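Local coordinates for mandelate racemase/muconate lactonizing enzyme/Enolase superfamily (Rhodobacter sphaeroides, PDB 2HZG), which is of unknown function but belongs to the enolase superfamily, joining a capping N-terminal domain to a TIM-type barrel that binds a sodium ion, at residues V198-G201 against Q202-E206; A210-A213 against R214-T217; P216-A220 against A221-W225; I274-C278 against G279-G283; T305-S308 against H309-S313. One frame throughout, in Å; residues are numbered along the deposited sequence.

Interaction 1 of 5, residues V198-G201 against Q202-E206. With NA (sodium ion), chain C.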
# COMPACT_ATOMS: atom_id res chain seq x y z
N VAL A 198 0.03 25.64 0.41
CA VAL A 198 -0.07 25.12 -0.94
C VAL A 198 0.15 23.61 -0.95
O VAL A 198 1.11 23.11 -0.35
CB VAL A 198 0.92 25.81 -1.91
CG1 VAL A 198 0.88 25.18 -3.33
CG2 VAL A 198 0.66 27.33 -1.96
N ASP A 199 -0.75 22.90 -1.62
CA ASP A 199 -0.71 21.45 -1.71
C ASP A 199 -0.64 21.07 -3.18
O ASP A 199 -1.54 21.39 -3.95
CB ASP A 199 -1.97 20.90 -1.03
CG ASP A 199 -2.20 19.40 -1.27
OD1 ASP A 199 -1.33 18.68 -1.78
OD2 ASP A 199 -3.33 18.95 -0.91
N VAL A 200 0.43 20.40 -3.57
CA VAL A 200 0.64 20.05 -4.98
C VAL A 200 0.34 18.60 -5.37
O VAL A 200 0.60 18.19 -6.50
CB VAL A 200 2.04 20.50 -5.49
CG1 VAL A 200 2.17 22.03 -5.36
CG2 VAL A 200 3.17 19.80 -4.75
N GLY A 201 -0.23 17.85 -4.43
CA GLY A 201 -0.72 16.52 -4.75
C GLY A 201 0.28 15.58 -5.42
O GLY A 201 -0.06 14.90 -6.38
N GLN A 202 1.51 15.57 -4.92
CA GLN A 202 2.56 14.65 -5.42
C GLN A 202 2.97 14.92 -6.87
O GLN A 202 3.62 14.08 -7.50
CB GLN A 202 2.13 13.18 -5.23
CG GLN A 202 1.74 12.79 -3.79
CD GLN A 202 1.50 11.28 -3.65
OE1 GLN A 202 1.87 10.50 -4.53
NE2 GLN A 202 0.83 10.88 -2.59
N ILE A 203 2.62 16.09 -7.41
CA ILE A 203 2.73 16.34 -8.85
C ILE A 203 4.18 16.35 -9.38
O ILE A 203 4.40 16.03 -10.53
CB ILE A 203 1.99 17.62 -9.30
CG1 ILE A 203 1.80 17.65 -10.82
CG2 ILE A 203 2.75 18.87 -8.82
CD1 ILE A 203 0.94 16.51 -11.38
N PHE A 204 5.15 16.71 -8.55
CA PHE A 204 6.54 16.73 -9.03
C PHE A 204 7.15 15.34 -9.06
O PHE A 204 8.26 15.18 -9.58
CB PHE A 204 7.39 17.75 -8.27
CG PHE A 204 6.81 19.14 -8.31
CD1 PHE A 204 6.73 19.82 -9.53
CD2 PHE A 204 6.33 19.75 -7.15
CE1 PHE A 204 6.16 21.11 -9.58
CE2 PHE A 204 5.75 21.02 -7.19
CZ PHE A 204 5.67 21.70 -8.41
N GLY A 205 6.43 14.35 -8.53
CA GLY A 205 6.82 12.93 -8.61
C GLY A 205 8.10 12.68 -7.83
O GLY A 205 8.06 12.48 -6.61
N GLU A 206 9.23 12.70 -8.54
CA GLU A 206 10.55 12.63 -7.90
C GLU A 206 11.48 13.75 -8.39
O GLU A 206 12.68 13.73 -8.14
CB GLU A 206 11.21 11.27 -8.19
CG GLU A 206 10.48 10.10 -7.57
CD GLU A 206 11.13 8.77 -7.95
OE1 GLU A 206 12.25 8.51 -7.48
OE2 GLU A 206 10.53 8.00 -8.72
NA NA C . -3.53 17.26 0.69
O HOH W 1 -1.94 16.27 -1.45
O HOH W 2 -5.20 15.87 -0.45
O HOH W 3 -5.66 18.34 1.64

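Interaction 2 of 5, residues A210-A213 against R214-T217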
# COMPACT_ATOMS: atom_id res chain seq x y z
N ALA A 210 12.36 20.46 -10.44
CA ALA A 210 11.05 21.06 -10.79
C ALA A 210 10.35 21.65 -9.56
O ALA A 210 9.81 22.75 -9.61
CB ALA A 210 10.16 20.06 -11.49
N ALA A 211 10.37 20.92 -8.44
CA ALA A 211 9.79 21.39 -7.19
C ALA A 211 10.56 22.59 -6.64
O ALA A 211 9.97 23.61 -6.23
CB ALA A 211 9.75 20.26 -6.15
N ALA A 212 11.89 22.47 -6.63
CA ALA A 212 12.75 23.52 -6.11
C ALA A 212 12.52 24.83 -6.86
O ALA A 212 12.64 25.89 -6.27
CB ALA A 212 14.26 23.12 -6.20
N ALA A 213 12.15 24.73 -8.14
CA ALA A 213 11.96 25.93 -8.99
C ALA A 213 10.77 26.80 -8.53
O ALA A 213 10.66 27.98 -8.91
CB ALA A 213 11.80 25.51 -10.47
N ARG A 214 9.88 26.21 -7.73
CA ARG A 214 8.73 26.93 -7.15
C ARG A 214 9.04 27.58 -5.82
O ARG A 214 8.24 28.33 -5.31
CB ARG A 214 7.54 25.98 -6.91
CG ARG A 214 6.65 25.75 -8.10
CD ARG A 214 7.26 24.76 -9.12
NE ARG A 214 6.37 24.63 -10.28
CZ ARG A 214 6.69 24.04 -11.43
NH1 ARG A 214 7.90 23.50 -11.60
NH2 ARG A 214 5.79 23.98 -12.40
N LEU A 215 10.19 27.28 -5.23
CA LEU A 215 10.46 27.78 -3.89
C LEU A 215 10.50 29.33 -3.77
O LEU A 215 9.96 29.88 -2.79
CB LEU A 215 11.70 27.11 -3.28
CG LEU A 215 11.64 25.60 -2.96
CD1 LEU A 215 13.00 25.09 -2.51
CD2 LEU A 215 10.58 25.30 -1.89
N PRO A 216 11.17 30.04 -4.71
CA PRO A 216 11.10 31.51 -4.64
C PRO A 216 9.68 32.08 -4.69
O PRO A 216 9.38 33.00 -3.96
CB PRO A 216 11.91 31.97 -5.86
CG PRO A 216 12.88 30.81 -6.10
CD PRO A 216 12.06 29.58 -5.81
N THR A 217 8.85 31.55 -5.57
CA THR A 217 7.47 31.99 -5.71
C THR A 217 6.71 31.76 -4.40
O THR A 217 6.00 32.65 -3.93
CB THR A 217 6.76 31.21 -6.81
OG1 THR A 217 7.49 31.34 -8.04
CG2 THR A 217 5.33 31.70 -7.00

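Interaction 3 of 5, residues P216-A220 against A221-W225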
# COMPACT_ATOMS: atom_id res chain seq x y z
N PRO A 216 11.17 30.04 -4.71
CA PRO A 216 11.10 31.51 -4.64
C PRO A 216 9.68 32.08 -4.69
O PRO A 216 9.38 33.00 -3.96
CB PRO A 216 11.91 31.97 -5.86
CG PRO A 216 12.88 30.81 -6.10
CD PRO A 216 12.06 29.58 -5.81
N THR A 217 8.85 31.55 -5.57
CA THR A 217 7.47 31.99 -5.71
C THR A 217 6.71 31.76 -4.40
O THR A 217 6.00 32.65 -3.93
CB THR A 217 6.76 31.21 -6.81
OG1 THR A 217 7.49 31.34 -8.04
CG2 THR A 217 5.33 31.70 -7.00
N LEU A 218 6.84 30.57 -3.84
CA LEU A 218 6.18 30.24 -2.57
C LEU A 218 6.64 31.20 -1.46
O LEU A 218 5.83 31.69 -0.67
CB LEU A 218 6.46 28.79 -2.17
CG LEU A 218 5.84 27.71 -3.05
CD1 LEU A 218 6.59 26.37 -2.90
CD2 LEU A 218 4.33 27.53 -2.77
N ASP A 219 7.94 31.49 -1.41
CA ASP A 219 8.46 32.40 -0.39
C ASP A 219 7.99 33.85 -0.64
O ASP A 219 7.66 34.56 0.31
CB ASP A 219 9.99 32.32 -0.25
CG ASP A 219 10.45 31.14 0.62
OD1 ASP A 219 9.60 30.43 1.23
OD2 ASP A 219 11.69 30.91 0.69
N ALA A 220 7.93 34.26 -1.90
CA ALA A 220 7.46 35.61 -2.25
C ALA A 220 5.99 35.82 -1.82
O ALA A 220 5.60 36.91 -1.40
CB ALA A 220 7.64 35.89 -3.76
N ALA A 221 5.18 34.76 -1.92
CA ALA A 221 3.79 34.78 -1.48
C ALA A 221 3.62 34.53 0.02
O ALA A 221 2.50 34.50 0.53
CB ALA A 221 2.96 33.78 -2.28
N GLY A 222 4.74 34.31 0.72
CA GLY A 222 4.74 34.10 2.17
C GLY A 222 4.04 32.81 2.57
O GLY A 222 3.43 32.74 3.64
N VAL A 223 4.13 31.79 1.72
CA VAL A 223 3.49 30.49 1.97
C VAL A 223 4.11 29.75 3.17
O VAL A 223 5.34 29.65 3.31
CB VAL A 223 3.48 29.62 0.69
CG1 VAL A 223 2.87 28.22 0.95
CG2 VAL A 223 2.69 30.32 -0.42
N LEU A 224 3.24 29.26 4.05
CA LEU A 224 3.67 28.56 5.26
C LEU A 224 4.27 27.17 4.97
O LEU A 224 5.33 26.82 5.50
CB LEU A 224 2.49 28.44 6.25
CG LEU A 224 2.69 27.65 7.55
CD1 LEU A 224 3.70 28.35 8.46
CD2 LEU A 224 1.35 27.42 8.28
N TRP A 225 3.58 26.37 4.16
CA TRP A 225 4.07 25.06 3.84
C TRP A 225 3.71 24.66 2.42
O TRP A 225 2.76 25.17 1.82
CB TRP A 225 3.63 23.98 4.87
CG TRP A 225 2.18 23.47 4.75
CD1 TRP A 225 1.57 22.89 3.65
CD2 TRP A 225 1.19 23.45 5.80
NE1 TRP A 225 0.26 22.54 3.96
CE2 TRP A 225 0.01 22.87 5.27
CE3 TRP A 225 1.19 23.88 7.13
CZ2 TRP A 225 -1.15 22.71 6.03
CZ3 TRP A 225 0.05 23.71 7.88
CH2 TRP A 225 -1.11 23.13 7.33
O HOH W 4 7.45 31.12 2.84

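Interaction 4 of 5, residues I274-C278 against G279-G283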
# COMPACT_ATOMS: atom_id res chain seq x y z
N ILE A 274 3.38 17.00 9.93
CA ILE A 274 2.87 15.67 9.60
C ILE A 274 1.34 15.74 9.59
O ILE A 274 0.73 16.31 10.49
CB ILE A 274 3.43 14.56 10.57
CG1 ILE A 274 3.01 13.14 10.13
CG2 ILE A 274 2.99 14.80 12.04
CD1 ILE A 274 3.77 12.58 8.91
N GLN A 275 0.74 15.21 8.53
CA GLN A 275 -0.68 15.38 8.27
C GLN A 275 -1.27 14.01 8.06
O GLN A 275 -0.88 13.26 7.16
CB GLN A 275 -0.92 16.26 7.04
CG GLN A 275 -0.15 17.58 7.08
CD GLN A 275 -0.16 18.30 5.75
OE1 GLN A 275 0.27 17.75 4.72
NE2 GLN A 275 -0.63 19.54 5.75
N ILE A 276 -2.25 13.68 8.90
CA ILE A 276 -2.72 12.30 8.96
C ILE A 276 -4.22 12.21 8.72
O ILE A 276 -5.00 12.94 9.31
CB ILE A 276 -2.36 11.63 10.32
CG1 ILE A 276 -0.84 11.64 10.55
CG2 ILE A 276 -3.02 10.24 10.43
CD1 ILE A 276 -0.03 10.79 9.56
N ASP A 277 -4.58 11.29 7.84
CA ASP A 277 -5.96 10.98 7.57
C ASP A 277 -6.34 9.70 8.32
O ASP A 277 -5.85 8.63 7.98
CB ASP A 277 -6.17 10.79 6.06
CG ASP A 277 -7.62 10.88 5.67
OD1 ASP A 277 -8.44 10.17 6.27
OD2 ASP A 277 -7.97 11.65 4.76
N CYS A 278 -7.19 9.82 9.34
CA CYS A 278 -7.69 8.62 10.06
C CYS A 278 -8.43 7.64 9.15
O CYS A 278 -8.46 6.45 9.43
CB CYS A 278 -8.59 9.01 11.23
SG CYS A 278 -7.58 9.69 12.52
N GLY A 279 -9.02 8.14 8.06
CA GLY A 279 -9.69 7.30 7.07
C GLY A 279 -8.78 6.49 6.15
O GLY A 279 -9.26 5.73 5.31
N ARG A 280 -7.46 6.64 6.31
CA ARG A 280 -6.47 5.92 5.47
C ARG A 280 -5.45 5.13 6.27
O ARG A 280 -5.04 4.03 5.87
CB ARG A 280 -5.68 6.92 4.60
CG ARG A 280 -6.50 7.61 3.56
CD ARG A 280 -5.61 8.51 2.75
NE ARG A 280 -6.34 9.17 1.68
CZ ARG A 280 -5.96 10.29 1.08
NH1 ARG A 280 -4.85 10.91 1.44
NH2 ARG A 280 -6.72 10.80 0.12
N ILE A 281 -5.06 5.69 7.41
CA ILE A 281 -3.96 5.13 8.21
C ILE A 281 -4.35 3.93 9.10
O ILE A 281 -3.46 3.34 9.74
CB ILE A 281 -3.26 6.23 9.05
CG1 ILE A 281 -1.80 5.84 9.33
CG2 ILE A 281 -4.06 6.56 10.35
CD1 ILE A 281 -0.97 6.95 9.92
N GLY A 282 -5.63 3.56 9.13
CA GLY A 282 -6.08 2.48 10.02
C GLY A 282 -6.89 2.97 11.21
O GLY A 282 -7.12 2.22 12.16
N GLY A 283 -7.32 4.24 11.16
CA GLY A 283 -8.19 4.79 12.19
C GLY A 283 -7.46 5.60 13.24
O GLY A 283 -6.38 6.13 13.00

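Interaction 5 of 5, residues T305-S308 against H309-S313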
# COMPACT_ATOMS: atom_id res chain seq x y z
N THR A 305 -8.10 16.29 6.26
CA THR A 305 -9.53 16.07 6.04
C THR A 305 -10.00 16.88 4.85
O THR A 305 -9.85 18.09 4.84
CB THR A 305 -10.40 16.52 7.24
OG1 THR A 305 -9.93 15.88 8.43
CG2 THR A 305 -11.87 16.16 7.01
N PHE A 306 -10.61 16.22 3.86
CA PHE A 306 -11.18 16.95 2.73
C PHE A 306 -12.67 16.59 2.53
O PHE A 306 -13.27 16.93 1.50
CB PHE A 306 -10.35 16.69 1.45
CG PHE A 306 -10.37 17.85 0.46
CD1 PHE A 306 -9.80 19.08 0.79
CD2 PHE A 306 -10.95 17.69 -0.80
CE1 PHE A 306 -9.79 20.13 -0.11
CE2 PHE A 306 -10.98 18.77 -1.72
CZ PHE A 306 -10.40 19.98 -1.36
N THR A 307 -13.26 15.90 3.50
CA THR A 307 -14.55 15.25 3.27
C THR A 307 -15.61 15.61 4.34
O THR A 307 -15.73 16.80 4.70
CB THR A 307 -14.36 13.71 3.07
OG1 THR A 307 -13.70 13.18 4.23
CG2 THR A 307 -13.49 13.45 1.85
N SER A 308 -16.37 14.63 4.83
CA SER A 308 -17.50 14.89 5.75
C SER A 308 -17.06 15.36 7.15
O SER A 308 -15.89 15.29 7.51
CB SER A 308 -18.36 13.63 5.91
OG SER A 308 -17.68 12.69 6.75
N HIS A 309 -18.00 15.79 7.97
CA HIS A 309 -17.64 16.09 9.35
C HIS A 309 -17.44 14.84 10.20
O HIS A 309 -16.81 14.91 11.23
CB HIS A 309 -18.63 17.05 10.01
CG HIS A 309 -18.43 18.47 9.59
ND1 HIS A 309 -18.65 19.54 10.43
CD2 HIS A 309 -17.99 19.00 8.42
CE1 HIS A 309 -18.38 20.67 9.80
NE2 HIS A 309 -17.98 20.37 8.58
N LEU A 310 -17.96 13.70 9.76
CA LEU A 310 -17.62 12.44 10.44
C LEU A 310 -16.10 12.16 10.32
O LEU A 310 -15.45 11.84 11.31
CB LEU A 310 -18.44 11.26 9.90
CG LEU A 310 -18.18 9.89 10.54
CD1 LEU A 310 -18.58 9.88 12.04
CD2 LEU A 310 -18.87 8.77 9.75
N ALA A 311 -15.58 12.29 9.10
CA ALA A 311 -14.13 12.22 8.83
C ALA A 311 -13.37 13.30 9.59
O ALA A 311 -12.32 13.02 10.16
CB ALA A 311 -13.87 12.33 7.32
N LEU A 312 -13.91 14.52 9.59
CA LEU A 312 -13.29 15.63 10.33
C LEU A 312 -13.16 15.31 11.81
O LEU A 312 -12.09 15.44 12.38
CB LEU A 312 -14.05 16.96 10.14
CG LEU A 312 -13.51 18.20 10.88
CD1 LEU A 312 -12.01 18.52 10.56
CD2 LEU A 312 -14.41 19.41 10.54
N SER A 313 -14.28 14.91 12.42
CA SER A 313 -14.28 14.57 13.82
C SER A 313 -13.22 13.51 14.08
O SER A 313 -12.43 13.65 15.00
CB SER A 313 -15.66 14.06 14.25
OG SER A 313 -15.51 13.40 15.49
O HOH W 5 -9.99 13.01 7.57

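Interaction 1 of 5, residues V198-G201 against Q202-E206
Val200 packs against Ile203 and Phe204 across a tight turn. Its CB sits 3.8 Å from CG2 of Ile203. Its own CG2 meets CE2 of the Phe204 ring at 3.8 Å, coming in obliquely, with the two side chains crossing at about a right angle. Ile203 meets the ring as well: with CG1 swung opposite the backbone nitrogen (chi1 -165°), CG2 is placed over the centre of one face of Phe204. Next to this small apolar cluster the backbone closes a type I' turn, Ile203 N donating to Val200 O over 3.1 Å. Gly201 and Gln202, the two corner residues, both have positive phi. A type I turn from Gln202 to Gly205 follows directly.

One step further out, Asp199 ties the turn to the metal. Its OD1 accepts from Gly201 N at 3.0 Å, met from above the carboxylate plane, which makes an Asx turn. The same OD1 receives a hydrogen bond from a water that is itself a sodium ligand. With OD2 bound to sodium at 2.3 Å, the carboxylate is held through both oxygens and its rotation is fixed. Glu227, Glu254 and two more waters complete six ligands. Gln202 sends its amide nitrogen to Glu228, and Glu206 forms a salt bridge with Arg289 of the second subunit. Acidic ligands carried at the C-terminal ends of successive barrel strands, with Asp199 closing strand 195-199, are the characteristic metal site of the enolase superfamily.

Interaction 2 of 5, residues A210-A213 against R214-T217
Arg214 folds back along the chain toward Ala210, while Leu215, the next residue, lays its side chain beside Ala212. The arginine starts with CG beside its own backbone nitrogen and then bends sharply at chi2 (78°), which carries the guanidinium back to the Ala210 carbonyl. There NH1 donates to Ala210 O over 2.9 Å. The carbonyl oxygen lies near the guanidinium plane, at the edge of the group, whereas the donor stands well above the plane of the carbonyl. CD of Arg214 also rests 3.3 Å from Ala210 O. The other two nitrogens are held elsewhere, NE by a salt bridge to Asp179 and NH2 by Gly174 O, so all three work to keep the group in place.

Leu215 uses its inner carbons: CB comes within 3.4 Å of Ala212 O, and CD1 touches Ala212 CB loosely at 4.4 Å. Backbone bonds bind the same residues. Arg214 N donates to Ala211 O, and Leu215 N to Ala212 O at 3.0 Å; both span three residues, and the second closes a type I turn from Ala212 to Leu215. Pro216, having no N-H, sets its CD against the carbonyl oxygens of both Ala212 and Ala213. Leu241 of helix 235-242 lies against Ala211, Ala212 and Leu215. The arrangement is a tight turn joining helices 208-212 and 215-220, on the helical outer layer of a TIM-type barrel between its third and fourth strands.

Interaction 3 of 5, residues P216-A220 against A221-W225
The carboxylate of Asp219 and the peptide carbonyl of Val223 are linked, across the Schellman motif that ends helix 215-220, through one water, which donates to Asp219 OD1 at 2.8 Å and to Val223 O at 2.6 Å. Both carboxylate oxygens are also engaged from outside, OD1 by Val248 N and OD2 by Arg247 N, so the group is tied from its own helix end to the loop that leads into strand 249-252. The other flat group, the indole of Trp225, looks into the barrel: its ring meets that of Phe273 at an intermediate tilt and that of Tyr137 more steeply, and NE1 is bonded to Glu227.

Within the motif, Ala221 N still makes a regular helical bond, to Thr217 O at 3.0 Å. Gly222 then turns to positive phi (66°), and two bonds run back into the last turn: Gly222 N to Asp219 O at 3.0 Å, and Val223 N to Leu218 O at 2.9 Å. The second is the straighter, at 165°. The donor of the Gly222 bond stands far above the carbonyl plane.

The apolar contact that commonly accompanies such a cap is present too. Leu218 CD2 lies against both branches of Val223, 4.0 Å from CG2 and slightly farther from CG1. Val198 of strand 195-199 and Val248 touch both residues, so the helix end is packed onto the barrel as the chain heads for strand 225-227. With CG1 opposite the backbone nitrogen (chi1 177°), Val223 turns CG2 to within 3.4 Å of Leu218 O.

Interaction 4 of 5, residues I274-C278 against G279-G283
A helix N-cap is formed by Asp277, whose OD1 accepts a weak bond from Gly279 N at 2.8 Å. The torsion that swings CG opposite the backbone nitrogen (chi1 -163°) brings the carboxylate round to this first turn. The carbonyl of Asp277 is gripped twice: Ile281 N approaches almost end-on to Asp277 O at 3.1 Å, and Arg280 N comes in from above the carbonyl plane. Here the sixth barrel strand, 273-276, passes into the short, weakly bonded helix 278-281 at the barrel mouth.

Arg280, extended from CG to NE, passes at a slant across Asp277. Carboxylate and guanidinium are turned 24° apart, with OD2 of Asp277 lying 4.2 Å above the guanidinium plane and toward its rim, so the opposite charges are near but no N-H points at the oxygen. Their stronger partners lie elsewhere: Asp277 OD2 is bonded to His304 ND1, and Arg280 NH1 forms a salt bridge with the sodium ligand Glu254. On the apolar side, Ile276 CG2 touches Ile281 CG2 at 3.8 Å and lies 3.9 Å from CD1 of Ile281. At the far end, Gly282 and Gly283 take positive phi, and Gly283 N returns a weak bond to Cys278 O at 3.0 Å.

Interaction 5 of 5, residues T305-S308 against H309-S313
Ser308 OG is held by two groups: Ala311 N donates to it at 3.2 Å in an almost straight bond (175°), and Glu43 is hydrogen-bonded to it from outside. This is an N-cap, and the hydroxyl reaches the first turn because it sits between its own backbone nitrogen and carbonyl carbon (chi1 75°). The backbone confirms the helix start, with Leu312 N donating to Ser308 O at 3.0 Å.

Helix 309-316 begins here, after the seventh barrel strand, 300-303. Glu43 belongs to strand 38-44 of the antiparallel sheet in the N-terminal part, so the cap joins the barrel to that sheet. Thr307, beside Ser308, brings OG1 tightly against Ala311 CB, 3.2 Å away.

Thr305 lies across Leu312 at about a right angle. Its CG2 rests 3.6 Å from Leu312 CA and 3.9 Å from Leu312 CB, while OG1 is bonded to Asn303 and to a water at 3.0 Å. Leu312 in turn covers one face of His309, its CD2 standing 4.1 Å above the centre of the ring. The imidazole is held by Ile346 N at ND1, and meets the ring of His345 edge-to-face.

Overall arrangement
Interactions 1, 2 and 3 follow one strand-to-strand connection of the barrel. Phe204 of interaction 1 packs on interaction 2, with its CE1 3.5 Å from Arg214 CZ, and interactions 2 and 3 share Pro216 and Thr217. Interaction 3 returns to the start: Val198 N probably bonds to Trp225 O at 3.1 Å. Interaction 1 holds the metal ligand Asp199. Interaction 4 reaches that site through Arg280 and Glu254, although the nearest atoms of interactions 1 and 4 are about 7 Å apart. Trp225 CZ2 also packs on Gln275 NE2, joining interactions 3 and 4. Interaction 5, its centre 11 Å from that of interaction 4, lies on the side toward the N-terminal domain.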